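PDB 1ZL9: glutathione S-transferase 5 from Caenorhabditis elegans, which catalyses the conjugation of reduced glutathione to a wide range of exogenous and endogenous hydrophobic electrophiles. Local coordinates for residues 33-36 / 37-40; 160-163 / 164-168; 81-84 / 85-88; 14-17 / 18-21. All coordinates share one frame; numbering follows the deposited sequence.

Overall arrangement
All four contacts are local: each lies within one continuous run of eight or nine residues and closes no long loop, and they follow one another in series without nesting or crossing. Contact 4 (14-21) comes first, on the helix between strands 4-9 and 30-34 of the N-terminal domain. Contact 1 (33-40) then leaves strand 30-34 for helix 39-44 beside the glutathione; it meets contact 4 where Arg19 and Arg33 both pair with Asp31. Contact 3 (81-88) starts the long helix 84-112 at the subunit interface, some 37 Å from contact 1, centre to centre. Contact 2 (160-168), inside the helical domain, packs Leu160 and Ala161 against contact 4, joining the two domains.

Contact 1: 33-36 / 37-40; sequences RVTQ and EQWP. With GSH (glutathione), chain C.
The turn from strand 30-34 into helix 39-44 belongs to the thioredoxin-like N-terminal domain of the transferase, and it illustrates how a threonine and a glutamine can organise the turn that leads from a strand into a helix. Thr35 OG1 sits between its backbone N and carbonyl carbon (chi1 60°), which brings it within 3.0 Å of Gln38 N, whose N-H it accepts. The same N-H is shared weakly with Thr35 O, and that carbonyl also takes a weak bond from Trp39 N.

Gln38 answers in the other direction. Its chain runs extended beyond CG past the threonine hydroxyl, CG lying 3.2 Å from Thr35 OG1, and its OE1 receives a weak but fairly straight bond from Thr35 N. A water lies 2.7 Å from Gln38 OE1 and 2.6 Å from Arg33 O, between the two. Glu37 also comes up to the threonine, with OE2 3.4 Å from Thr35 CB and the two side chains roughly perpendicular.

Trp39 sends its ring away from the turn, CG being anti to the backbone N (chi1 175°), while its CB keeps an apolar touch with Val34 CG2. At the ring edge, in its plane, NE1 donates to glutathione O32 over 3.1 Å. Phe9 meets this indole edge-to-face, and the ligand is also hydrogen-bonded to Lys43 and Ser66 of the same chain and to Asp99 of the second subunit. The glycine-end carboxylate thus takes a neutral N-H from Trp39, and the polar turn behind the indole probably helps to set the backbone from which it projects.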
loop_
_atom_site.group_PDB
_atom_site.type_symbol
_atom_site.label_atom_id
_atom_site.label_comp_id
_atom_site.label_asym_id
_atom_site.label_seq_id
_atom_site.Cartn_x
_atom_site.Cartn_y
_atom_site.Cartn_z
ATOM N N ARG A 33 -8.888 18.289 12.644
ATOM C CA ARG A 33 -9.524 18.366 11.357
ATOM C C ARG A 33 -9.196 19.700 10.692
ATOM O O ARG A 33 -9.436 20.792 11.236
ATOM C CB ARG A 33 -11.015 18.198 11.477
ATOM C CG ARG A 33 -11.467 16.851 11.973
ATOM C CD ARG A 33 -12.940 16.716 12.267
ATOM N NE ARG A 33 -13.194 15.354 12.733
ATOM C CZ ARG A 33 -13.860 14.429 12.029
ATOM N NH1 ARG A 33 -14.428 14.739 10.863
ATOM N NH2 ARG A 33 -13.947 13.193 12.469
ATOM N N VAL A 34 -8.668 19.623 9.486
ATOM C CA VAL A 34 -8.182 20.832 8.882
ATOM C C VAL A 34 -9.136 21.338 7.857
ATOM O O VAL A 34 -9.791 20.588 7.110
ATOM C CB VAL A 34 -6.779 20.752 8.294
ATOM C CG1 VAL A 34 -5.948 19.956 9.091
ATOM C CG2 VAL A 34 -6.842 20.284 6.914
ATOM N N THR A 35 -9.213 22.677 7.936
ATOM C CA THR A 35 -10.086 23.519 7.174
ATOM C C THR A 35 -9.300 23.818 5.927
ATOM O O THR A 35 -8.051 23.960 6.003
ATOM C CB THR A 35 -10.382 24.938 7.904
ATOM O OG1 THR A 35 -9.188 25.729 8.149
ATOM C CG2 THR A 35 -10.994 24.781 9.295
ATOM N N GLN A 36 -10.017 23.931 4.813
ATOM C CA GLN A 36 -9.526 24.659 3.618
ATOM C C GLN A 36 -8.626 25.887 3.950
ATOM O O GLN A 36 -7.555 25.997 3.392
ATOM C CB GLN A 36 -10.704 24.989 2.651
ATOM C CG GLN A 36 -11.483 26.232 3.065
ATOM C CD GLN A 36 -12.585 26.651 2.088
ATOM O OE1 GLN A 36 -13.521 27.369 2.484
ATOM N NE2 GLN A 36 -12.490 26.197 0.822
ATOM N N GLU A 37 -8.974 26.709 4.941
ATOM C CA GLU A 37 -8.229 27.977 5.190
ATOM C C GLU A 37 -6.833 27.737 5.820
ATOM O O GLU A 37 -5.889 28.544 5.635
ATOM C CB GLU A 37 -9.005 28.940 6.105
ATOM C CG GLU A 37 -10.229 29.595 5.488
ATOM C CD GLU A 37 -11.510 28.772 5.623
ATOM O OE1 GLU A 37 -12.485 29.160 4.917
ATOM O OE2 GLU A 37 -11.562 27.768 6.420
ATOM N N GLN A 38 -6.749 26.645 6.584
ATOM C CA GLN A 38 -5.513 26.251 7.290
ATOM C C GLN A 38 -4.551 25.539 6.330
ATOM O O GLN A 38 -3.315 25.661 6.469
ATOM C CB GLN A 38 -5.821 25.292 8.495
ATOM C CG GLN A 38 -6.427 25.973 9.778
ATOM C CD GLN A 38 -6.847 24.974 10.883
ATOM O OE1 GLN A 38 -7.526 23.988 10.623
ATOM N NE2 GLN A 38 -6.411 25.237 12.098
ATOM N N TRP A 39 -5.137 24.799 5.372
ATOM C CA TRP A 39 -4.416 23.735 4.631
ATOM C C TRP A 39 -3.163 24.274 3.846
ATOM O O TRP A 39 -2.000 23.999 4.278
ATOM C CB TRP A 39 -5.380 22.834 3.764
ATOM C CG TRP A 39 -4.624 21.832 2.917
ATOM C CD1 TRP A 39 -4.713 21.631 1.559
ATOM C CD2 TRP A 39 -3.617 20.962 3.374
ATOM N NE1 TRP A 39 -3.799 20.688 1.156
ATOM C CE2 TRP A 39 -3.106 20.270 2.253
ATOM C CE3 TRP A 39 -3.062 20.707 4.613
ATOM C CZ2 TRP A 39 -2.091 19.353 2.352
ATOM C CZ3 TRP A 39 -2.046 19.790 4.699
ATOM C CH2 TRP A 39 -1.593 19.107 3.575
ATOM N N PRO A 40 -3.371 24.993 2.732
ATOM C CA PRO A 40 -2.260 25.721 2.047
ATOM C C PRO A 40 -1.166 26.220 2.981
ATOM O O PRO A 40 0.071 26.103 2.762
ATOM C CB PRO A 40 -3.002 26.880 1.397
ATOM C CG PRO A 40 -4.303 26.165 0.862
ATOM C CD PRO A 40 -4.633 25.103 1.942
HETATM N N1 GSH C . -1.332 7.390 -0.464
HETATM C CA1 GSH C . -2.062 8.372 0.264
HETATM C C1 GSH C . -2.554 7.885 1.566
HETATM O O11 GSH C . -2.475 8.599 2.696
HETATM O O12 GSH C . -3.187 6.762 1.563
HETATM C CB1 GSH C . -2.682 9.574 -0.376
HETATM C CG1 GSH C . -2.793 10.833 0.499
HETATM C CD1 GSH C . -3.634 11.872 -0.216
HETATM O OE1 GSH C . -3.891 11.666 -1.533
HETATM N N2 GSH C . -4.055 12.968 0.418
HETATM C CA2 GSH C . -4.978 13.887 -0.180
HETATM C C2 GSH C . -4.423 15.264 0.039
HETATM O O2 GSH C . -3.839 15.472 1.260
HETATM C CB2 GSH C . -6.276 13.631 0.578
HETATM S SG2 GSH C . -7.542 14.776 -0.003
HETATM N N3 GSH C . -4.546 16.227 -0.843
HETATM C CA3 GSH C . -4.204 17.631 -0.609
HETATM C C3 GSH C . -2.893 17.981 -1.267
HETATM O O31 GSH C . -2.205 16.982 -1.967
HETATM O O32 GSH C . -2.341 19.170 -1.180
HETATM O O HOH W 1 -8.144 22.495 12.795
#

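Contact 2: 160-163 / 164-168; sequences LAIA and QHSAD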
loop_
_atom_site.group_PDB
_atom_site.type_symbol
_atom_site.label_atom_id
_atom_site.label_comp_id
_atom_site.label_asym_id
_atom_site.label_seq_id
_atom_site.Cartn_x
_atom_site.Cartn_y
_atom_site.Cartn_z
ATOM N N LEU A 160 -13.080 -2.704 9.591
ATOM C CA LEU A 160 -13.539 -1.349 9.846
ATOM C C LEU A 160 -13.584 -0.547 8.559
ATOM O O LEU A 160 -14.571 0.175 8.320
ATOM C CB LEU A 160 -12.642 -0.612 10.883
ATOM C CG LEU A 160 -12.706 -1.237 12.274
ATOM C CD1 LEU A 160 -11.625 -0.694 13.177
ATOM C CD2 LEU A 160 -13.980 -1.049 13.019
ATOM N N ALA A 161 -12.519 -0.629 7.782
ATOM C CA ALA A 161 -12.422 0.149 6.542
ATOM C C ALA A 161 -13.476 -0.308 5.524
ATOM O O ALA A 161 -14.194 0.529 4.922
ATOM C CB ALA A 161 -10.991 0.139 5.929
ATOM N N ILE A 162 -13.628 -1.611 5.369
ATOM C CA ILE A 162 -14.543 -2.097 4.355
ATOM C C ILE A 162 -15.992 -1.848 4.784
ATOM O O ILE A 162 -16.828 -1.467 3.991
ATOM C CB ILE A 162 -14.275 -3.617 4.090
ATOM C CG1 ILE A 162 -12.891 -3.843 3.397
ATOM C CG2 ILE A 162 -15.367 -4.224 3.308
ATOM C CD1 ILE A 162 -12.683 -3.085 2.104
ATOM N N ALA A 163 -16.322 -2.120 6.042
ATOM C CA ALA A 163 -17.657 -1.806 6.533
ATOM C C ALA A 163 -18.028 -0.358 6.384
ATOM O O ALA A 163 -19.148 -0.043 6.013
ATOM C CB ALA A 163 -17.851 -2.205 7.994
ATOM N N GLN A 164 -17.081 0.539 6.586
ATOM C CA GLN A 164 -17.390 1.965 6.465
ATOM C C GLN A 164 -17.617 2.358 4.970
ATOM O O GLN A 164 -18.512 3.133 4.635
ATOM C CB GLN A 164 -16.235 2.786 7.042
ATOM C CG GLN A 164 -16.549 4.305 7.044
ATOM C CD GLN A 164 -17.865 4.676 7.713
ATOM O OE1 GLN A 164 -18.836 5.139 7.053
ATOM N NE2 GLN A 164 -17.932 4.451 8.996
ATOM N N HIS A 165 -16.846 1.761 4.090
ATOM C CA HIS A 165 -17.027 1.980 2.616
ATOM C C HIS A 165 -18.406 1.451 2.165
ATOM O O HIS A 165 -19.193 2.150 1.544
ATOM C CB HIS A 165 -15.881 1.331 1.814
ATOM C CG HIS A 165 -15.965 1.593 0.329
ATOM N ND1 HIS A 165 -17.132 1.493 -0.367
ATOM C CD2 HIS A 165 -15.056 2.001 -0.576
ATOM C CE1 HIS A 165 -16.928 1.764 -1.646
ATOM N NE2 HIS A 165 -15.688 2.079 -1.798
ATOM N N SER A 166 -18.730 0.220 2.575
ATOM C CA SER A 166 -20.008 -0.367 2.291
ATOM C C SER A 166 -21.189 0.454 2.836
ATOM O O SER A 166 -22.149 0.604 2.137
ATOM C CB SER A 166 -20.105 -1.795 2.795
ATOM O OG SER A 166 -19.163 -2.645 2.181
ATOM N N ALA A 167 -21.116 0.893 4.094
ATOM C CA ALA A 167 -22.156 1.670 4.746
ATOM C C ALA A 167 -22.354 2.989 3.984
ATOM O O ALA A 167 -23.507 3.365 3.674
ATOM C CB ALA A 167 -21.832 1.911 6.231
ATOM N N ASP A 168 -21.248 3.617 3.590
ATOM C CA ASP A 168 -21.362 4.837 2.775
ATOM C C ASP A 168 -22.050 4.604 1.417
ATOM O O ASP A 168 -22.951 5.349 1.025
ATOM C CB ASP A 168 -19.990 5.458 2.596
ATOM C CG ASP A 168 -19.483 6.120 3.873
ATOM O OD1 ASP A 168 -20.233 6.134 4.869
ATOM O OD2 ASP A 168 -18.374 6.656 4.006
#
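Ser166 folds its side chain back over the preceding turn, where CB comes within 3.5 Å of Ile162 O. OG lies beside the backbone N (chi1 -62°), which places it 3.2 Å from that same carbonyl oxygen, near enough to share it with the serine's own N-H. The backbone hydrogen bond is the firmer of the two: Ser166 N reaches Ile162 O over 2.9 Å, nearly straight at the hydrogen and running close to the line of the carbonyl. The hydroxyl also bonds Tyr135 OH of helix 119-145, its stronger partner.

The rest is a textbook case of helical i to i+4 bonding. Gln164 N, His165 N and Ala167 N donate to Leu160 O, Ala161 O and Ala163 O, the last over 2.9 Å. Each acceptor also has a methyl or methylene group of its partner leaning on it: Gln164 CB is 3.3 Å from Leu160 O, and Ala167 CB stands equally close to Ala163 O. His165 CB keeps a little more distance, 3.6 Å from Ala161 O.

His165 turns its ring off the turn (chi1 -176°) to meet that of Tyr100 with the planes at about 45°. Around this buried stretch of helix 157-171, Ile162 packs on Phe134 and Leu138 of helix 119-145. The small side chains of Ala163 and Ala167 meet Ile189 and Gln190 of helix 180-191, while Leu160 and Ala161 face helix 16-25 of the N-terminal domain, where both touch Val17.

Contact 3: 81-84 / 85-88; sequences GKTA and WEEA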
loop_
_atom_site.group_PDB
_atom_site.type_symbol
_atom_site.label_atom_id
_atom_site.label_comp_id
_atom_site.label_asym_id
_atom_site.label_seq_id
_atom_site.Cartn_x
_atom_site.Cartn_y
_atom_site.Cartn_z
ATOM N N GLY A 81 -4.486 -8.604 12.914
ATOM C CA GLY A 81 -4.310 -10.014 12.719
ATOM C C GLY A 81 -3.730 -10.637 13.992
ATOM O O GLY A 81 -2.917 -10.008 14.699
ATOM N N LYS A 82 -4.162 -11.857 14.284
ATOM C CA LYS A 82 -3.769 -12.574 15.516
ATOM C C LYS A 82 -2.487 -13.393 15.334
ATOM O O LYS A 82 -1.958 -13.920 16.311
ATOM C CB LYS A 82 -4.834 -13.536 15.971
ATOM C CG LYS A 82 -6.239 -12.907 16.263
ATOM C CD LYS A 82 -7.377 -13.809 15.683
ATOM C CE LYS A 82 -8.083 -14.826 16.639
ATOM N NZ LYS A 82 -9.597 -14.935 16.401
ATOM N N THR A 83 -2.028 -13.549 14.109
ATOM C CA THR A 83 -0.794 -14.305 13.807
ATOM C C THR A 83 -0.124 -13.550 12.675
ATOM O O THR A 83 -0.756 -12.717 12.030
ATOM C CB THR A 83 -1.065 -15.742 13.315
ATOM O OG1 THR A 83 -1.716 -15.735 12.043
ATOM C CG2 THR A 83 -2.034 -16.496 14.197
ATOM N N ALA A 84 1.151 -13.799 12.476
ATOM C CA ALA A 84 1.893 -13.177 11.376
ATOM C C ALA A 84 1.238 -13.430 10.039
ATOM O O ALA A 84 1.231 -12.541 9.196
ATOM C CB ALA A 84 3.351 -13.636 11.374
ATOM N N TRP A 85 0.638 -14.602 9.837
ATOM C CA TRP A 85 -0.018 -14.907 8.578
ATOM C C TRP A 85 -1.340 -14.086 8.412
ATOM O O TRP A 85 -1.647 -13.618 7.344
ATOM C CB TRP A 85 -0.294 -16.417 8.472
ATOM C CG TRP A 85 -0.734 -16.839 7.124
ATOM C CD1 TRP A 85 -1.980 -17.288 6.790
ATOM C CD2 TRP A 85 0.025 -16.835 5.908
ATOM N NE1 TRP A 85 -2.024 -17.546 5.453
ATOM C CE2 TRP A 85 -0.809 -17.313 4.896
ATOM C CE3 TRP A 85 1.335 -16.533 5.589
ATOM C CZ2 TRP A 85 -0.404 -17.440 3.585
ATOM C CZ3 TRP A 85 1.744 -16.693 4.278
ATOM C CH2 TRP A 85 0.881 -17.124 3.301
ATOM N N GLU A 86 -2.121 -13.941 9.474
ATOM C CA GLU A 86 -3.316 -13.100 9.412
ATOM C C GLU A 86 -2.935 -11.628 9.112
ATOM O O GLU A 86 -3.582 -11.011 8.336
ATOM C CB GLU A 86 -4.061 -13.162 10.699
ATOM C CG GLU A 86 -4.826 -14.476 10.887
ATOM C CD GLU A 86 -5.882 -14.370 11.993
ATOM O OE1 GLU A 86 -6.103 -13.266 12.639
ATOM O OE2 GLU A 86 -6.501 -15.422 12.252
ATOM N N GLU A 87 -1.862 -11.126 9.706
ATOM C CA GLU A 87 -1.415 -9.743 9.479
ATOM C C GLU A 87 -1.068 -9.540 8.007
ATOM O O GLU A 87 -1.385 -8.524 7.459
ATOM C CB GLU A 87 -0.207 -9.411 10.380
ATOM C CG GLU A 87 -0.458 -9.413 11.884
ATOM C CD GLU A 87 0.641 -8.759 12.711
ATOM O OE1 GLU A 87 1.154 -9.428 13.593
ATOM O OE2 GLU A 87 0.977 -7.561 12.547
ATOM N N ALA A 88 -0.425 -10.527 7.391
ATOM C CA ALA A 88 -0.099 -10.494 5.959
ATOM C C ALA A 88 -1.352 -10.505 5.113
ATOM O O ALA A 88 -1.427 -9.801 4.113
ATOM C CB ALA A 88 0.802 -11.670 5.560
HETATM O O HOH W 2 -0.245 -10.929 15.285
HETATM O O HOH W 3 -8.413 -16.004 13.853
#
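Direct hydrogen bonds bring Thr83 and Glu86 together at the start of helix 84-112. Thr83 OG1, held between its backbone N and carbonyl carbon (chi1 66°), accepts from Glu86 N over 3.2 Å, almost straight. Glu86 reaches back in turn: with its chain extended beyond CG, OE1 receives Lys82 N at 2.9 Å, coming from above the carboxylate plane. Glu87 N and Ala88 N begin the regular helical bonding, to Thr83 O and Ala84 O.

Van der Waals packing adds to this: Lys82 CD lies 3.3 Å from Glu86 OE1, the lysine crossing the glutamate at a slant. The backbone fit is close as well. At the angles of Gly81 (phi 122°) a side chain would run into Glu87 N, so the tight passage of the loop against the helix depends on glycine here.

Two waters bridge the segments. One runs from a backbone carbonyl to a carboxylate, donating to Gly81 O and, at 2.7 Å, to Glu87 OE1; the other joins two charged side chains, donating to Glu86 OE2 over 2.6 Å and taking a weak bond from Lys82 NZ, whose stronger partner is Ser154.

Across the dimer, Glu87 OE2 forms a salt bridge with Arg75 of the second subunit, and the Trp85 ring has a cation-pi contact with Lys61 of that subunit. A threonine N-cap backed by a returning glutamate is thus combined with an interface patch, at the point where the chain enters the all-helical domain of the glutathione transferase fold.

Contact 4: 14-17 / 18-21; sequences AGEV and SRQI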
loop_
_atom_site.group_PDB
_atom_site.type_symbol
_atom_site.label_atom_id
_atom_site.label_comp_id
_atom_site.label_asym_id
_atom_site.label_seq_id
_atom_site.Cartn_x
_atom_site.Cartn_y
_atom_site.Cartn_z
ATOM N N ALA A 14 -9.841 8.988 4.185
ATOM C CA ALA A 14 -8.717 8.101 4.501
ATOM C C ALA A 14 -8.292 8.147 5.988
ATOM O O ALA A 14 -7.563 7.266 6.451
ATOM C CB ALA A 14 -7.558 8.485 3.593
ATOM N N GLY A 15 -8.746 9.157 6.731
ATOM C CA GLY A 15 -8.490 9.223 8.151
ATOM C C GLY A 15 -9.395 8.363 9.021
ATOM O O GLY A 15 -9.044 8.009 10.156
ATOM N N GLU A 16 -10.563 8.049 8.497
ATOM C CA GLU A 16 -11.623 7.498 9.284
ATOM C C GLU A 16 -11.243 6.191 9.918
ATOM O O GLU A 16 -11.574 5.922 11.084
ATOM C CB GLU A 16 -12.904 7.366 8.462
ATOM C CG GLU A 16 -14.084 6.817 9.254
ATOM C CD GLU A 16 -14.588 7.783 10.329
ATOM O OE1 GLU A 16 -14.065 8.914 10.418
ATOM O OE2 GLU A 16 -15.569 7.431 11.029
ATOM N N VAL A 17 -10.531 5.338 9.209
ATOM C CA VAL A 17 -10.225 4.038 9.807
ATOM C C VAL A 17 -9.376 4.132 11.100
ATOM O O VAL A 17 -9.595 3.370 12.073
ATOM C CB VAL A 17 -9.653 3.044 8.798
ATOM C CG1 VAL A 17 -8.285 3.420 8.313
ATOM C CG2 VAL A 17 -9.603 1.621 9.398
ATOM N N SER A 18 -8.436 5.074 11.095
ATOM C CA SER A 18 -7.615 5.354 12.261
ATOM C C SER A 18 -8.472 5.855 13.393
ATOM O O SER A 18 -8.299 5.463 14.533
ATOM C CB SER A 18 -6.476 6.305 11.864
ATOM O OG SER A 18 -5.591 5.600 11.023
ATOM N N ARG A 19 -9.431 6.730 13.100
ATOM C CA ARG A 19 -10.327 7.208 14.137
ATOM C C ARG A 19 -11.116 6.034 14.746
ATOM O O ARG A 19 -11.373 5.995 15.944
ATOM C CB ARG A 19 -11.324 8.218 13.561
ATOM C CG ARG A 19 -10.714 9.430 12.875
ATOM C CD ARG A 19 -11.750 10.523 12.720
ATOM N NE ARG A 19 -11.263 11.695 12.032
ATOM C CZ ARG A 19 -11.434 11.952 10.756
ATOM N NH1 ARG A 19 -12.132 11.142 9.987
ATOM N NH2 ARG A 19 -10.950 13.074 10.252
ATOM N N GLN A 20 -11.485 5.084 13.914
ATOM C CA GLN A 20 -12.280 3.932 14.369
ATOM C C GLN A 20 -11.442 2.935 15.170
ATOM O O GLN A 20 -11.925 2.324 16.101
ATOM C CB GLN A 20 -12.999 3.271 13.216
ATOM C CG GLN A 20 -14.144 4.188 12.671
ATOM C CD GLN A 20 -15.097 3.506 11.707
ATOM O OE1 GLN A 20 -15.161 2.290 11.657
ATOM N NE2 GLN A 20 -15.905 4.303 11.008
ATOM N N ILE A 21 -10.174 2.800 14.805
ATOM C CA ILE A 21 -9.251 2.008 15.603
ATOM C C ILE A 21 -9.127 2.606 16.982
ATOM O O ILE A 21 -9.234 1.908 17.998
ATOM C CB ILE A 21 -7.863 1.919 14.920
ATOM C CG1 ILE A 21 -7.946 1.055 13.676
ATOM C CG2 ILE A 21 -6.786 1.495 15.882
ATOM C CD1 ILE A 21 -6.710 1.146 12.732
HETATM O O HOH W 4 -5.667 6.125 8.354
#
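A water joins Ala14 O to Ser18 OG, donating to the carbonyl and accepting from the hydroxyl, where the chain enters helix 16-25, the helix of the beta-alpha-beta unit in the thioredoxin-like domain. The backbone N of Ala14 is hydrogen-bonded to the hydroxyl of Tyr8, a probable glutathione-binding residue.

Gly15 follows, its carbonyl oxygen taking Arg19 N in the carbonyl plane. One face of the Arg19 guanidinium lies over Gly15 C.

Glu16 is the polar hub. With CG anti to the backbone N (chi1 -179°) and the chain bent at chi2, the carboxylate swings over the next turn and divides its oxygens between two partners. OE1 meets the guanidinium at its edge, forming a salt bridge with Arg19 NH1 of 3.0 Å; the two flat groups are turned 55° apart. Arg19 has a further salt bridge to Asp31, and its NH1 also bonds to Gly11 O. Glu16 OE2 is gripped from outside as well, by Trp198 NE1 and Arg202, so this buried carboxylate is probably stabilised in its charged form.

Val17 faces helix 66-76 and helix 157-171, touching Ala70 and Trp157. Its carbonyl receives Ile21 N over 2.9 Å, and the isoleucine leans over the same oxygen, CG1 3.3 Å from Val17 O. The Gln20 amide, nearly perpendicular to the Glu16 carboxylate, completes the set: Gln20 NE2 donates to Glu16 OE2 on its anti side, 3.1 Å away and almost straight at 174°.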